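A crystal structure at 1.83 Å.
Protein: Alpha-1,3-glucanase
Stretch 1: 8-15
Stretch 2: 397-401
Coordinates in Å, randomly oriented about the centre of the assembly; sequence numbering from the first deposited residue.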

# COMPACT_ATOMS: atom_id res chain seq x y z
N VAL A 8 -10.98 -1.89 18.13
CA VAL A 8 -11.46 -3.28 18.17
C VAL A 8 -11.18 -3.88 16.79
O VAL A 8 -11.77 -3.46 15.80
N TYR A 9 -10.28 -4.86 16.74
CA TYR A 9 -9.85 -5.38 15.45
C TYR A 9 -10.93 -6.21 14.78
O TYR A 9 -11.75 -6.87 15.43
N ALA A 10 -10.91 -6.18 13.45
CA ALA A 10 -11.73 -7.09 12.67
C ALA A 10 -11.17 -8.51 12.79
O ALA A 10 -10.05 -8.73 13.28
N GLN A 11 -11.96 -9.48 12.35
CA GLN A 11 -11.48 -10.86 12.31
C GLN A 11 -10.32 -11.00 11.33
O GLN A 11 -9.31 -11.63 11.65
N ARG A 12 -10.45 -10.43 10.13
CA ARG A 12 -9.35 -10.32 9.18
C ARG A 12 -9.41 -8.94 8.53
O ARG A 12 -10.49 -8.40 8.31
N GLY A 13 -8.24 -8.39 8.24
CA GLY A 13 -8.16 -7.06 7.68
C GLY A 13 -8.19 -5.98 8.75
O GLY A 13 -8.30 -6.24 9.96
N ALA A 14 -8.10 -4.74 8.28
CA ALA A 14 -8.07 -3.57 9.14
C ALA A 14 -9.48 -3.15 9.53
O ALA A 14 -10.45 -3.41 8.81
N SER A 15 -9.59 -2.49 10.68
CA SER A 15 -10.85 -1.93 11.15
C SER A 15 -10.75 -0.42 11.03
O SER A 15 -9.98 0.22 11.76
N SER A 397 0.08 -7.64 10.54
CA SER A 397 -1.17 -8.29 10.92
C SER A 397 -2.34 -7.31 10.93
O SER A 397 -2.17 -6.12 11.19
N TYR A 398 -3.53 -7.85 10.64
CA TYR A 398 -4.78 -7.08 10.69
C TYR A 398 -4.76 -5.91 9.72
O TYR A 398 -5.24 -4.82 10.04
N ASN A 399 -4.25 -6.13 8.52
CA ASN A 399 -4.19 -5.09 7.50
C ASN A 399 -5.09 -5.46 6.33
O ASN A 399 -5.35 -6.64 6.07
N THR A 400 -5.59 -4.44 5.64
CA THR A 400 -6.31 -4.60 4.39
C THR A 400 -5.44 -4.04 3.28
O THR A 400 -5.15 -2.83 3.26
N ILE A 401 -5.03 -4.91 2.37
CA ILE A 401 -4.00 -4.61 1.38
C ILE A 401 -4.64 -4.79 0.02
O ILE A 401 -4.90 -5.92 -0.41

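The most unusual feature of this contact is Gly13, which meets the second stretch with backbone alone. Its CA lies 3.3 Å from Asn399 O, and the nearly straight CA-H...O geometry (175° at the hydrogen) marks a well-aimed contact. A CB here would sit 2.8 Å from Thr400 OG1, a clash. The backbone angles, 84/179, would also jam it against the carbonyl of the preceding residue, so they call for glycine on their own.

Tyr398 gives up the most surface. Its chi1 is m and chi2 is -82°, and its CA-to-CB bond runs sideways to the first stretch. The ring still reaches the backbone there: Ala10 O lies at the ring edge, 3.2 Å from Tyr398 CE1. Gly13 O is also near the ring plane. Over one face comes Tyr9, the residue of the first stretch whose CA-to-CB bond points toward the second. Tyr9 is also m at chi1. Its CD2 sits 3.3 Å from Tyr398 CG. The ring centroids are 4.6 Å apart and the planes meet at 46°, so the pair is oblique.

One direct hydrogen bond joins the stretches. Ala14 N donates to Thr400 OG1 at 2.9 Å, with an angle of 163°. The m rotamer of Thr400 places OG1 for this bond, although its CA-to-CB bond points sideways. Ala14 CB lies 3.8 Å from the same Thr400 OG1. On the backbone side, Ala14 CA makes a more bent CA-H...O contact with Tyr398 O at 3.2 Å.

Water 1 extends this polar site. Its O is 2.5 Å from Thr400 OG1 and donates a weak bond to Ala14 O at 3.4 Å, so it bridges the two stretches.

The CA-to-CB bonds of Gln11, Arg12 and Asn399 point away from the opposing stretch. Both amide atoms of Asn399 are hydrogen-bonded elsewhere in the structure.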

# COMPACT_ATOMS: atom_id res chain seq x y z
CB VAL A 8 -12.95 -3.36 18.53
CG1 VAL A 8 -13.45 -4.79 18.37
CG2 VAL A 8 -13.17 -2.88 19.95
CB TYR A 9 -8.59 -6.22 15.60
CG TYR A 9 -7.32 -5.42 15.73
CD1 TYR A 9 -7.35 -4.03 15.79
CD2 TYR A 9 -6.09 -6.04 15.77
CE1 TYR A 9 -6.19 -3.30 15.91
CE2 TYR A 9 -4.92 -5.32 15.90
CZ TYR A 9 -4.98 -3.95 15.96
OH TYR A 9 -3.81 -3.23 16.09
CB ALA A 10 -11.76 -6.66 11.21
CB GLN A 11 -12.64 -11.79 11.94
CG GLN A 11 -12.25 -13.21 11.61
CD GLN A 11 -13.36 -13.96 10.89
OE1 GLN A 11 -14.23 -14.57 11.52
NE2 GLN A 11 -13.35 -13.91 9.55
CB ARG A 12 -9.41 -11.39 8.08
CG ARG A 12 -9.40 -12.79 8.65
CD ARG A 12 -9.47 -13.84 7.56
NE ARG A 12 -9.40 -15.17 8.16
CZ ARG A 12 -9.45 -16.30 7.48
NH1 ARG A 12 -9.55 -16.27 6.16
NH2 ARG A 12 -9.39 -17.46 8.13
CB ALA A 14 -7.37 -2.40 8.43
CB SER A 15 -11.15 -2.35 12.59
OG SER A 15 -12.39 -1.79 13.01
CB SER A 397 -1.04 -8.96 12.30
OG SER A 397 -0.16 -10.08 12.20
CB TYR A 398 -5.09 -6.61 12.11
CG TYR A 398 -5.40 -7.76 13.05
CD1 TYR A 398 -6.67 -8.33 13.08
CD2 TYR A 398 -4.42 -8.29 13.88
CE1 TYR A 398 -6.96 -9.39 13.93
CE2 TYR A 398 -4.70 -9.34 14.73
CZ TYR A 398 -5.96 -9.89 14.74
OH TYR A 398 -6.22 -10.94 15.60
CB ASN A 399 -2.76 -4.89 6.99
CG ASN A 399 -1.81 -4.52 8.10
OD1 ASN A 399 -1.97 -3.48 8.73
ND2 ASN A 399 -0.84 -5.40 8.37
CB THR A 400 -7.67 -3.90 4.43
OG1 THR A 400 -8.48 -4.50 5.45
CG2 THR A 400 -8.37 -4.04 3.09
CB ILE A 401 -2.77 -5.52 1.56
CG1 ILE A 401 -2.28 -5.39 3.01
CG2 ILE A 401 -1.67 -5.17 0.54
CD1 ILE A 401 -1.24 -6.40 3.41
O HOH W 1 -10.92 -4.28 5.57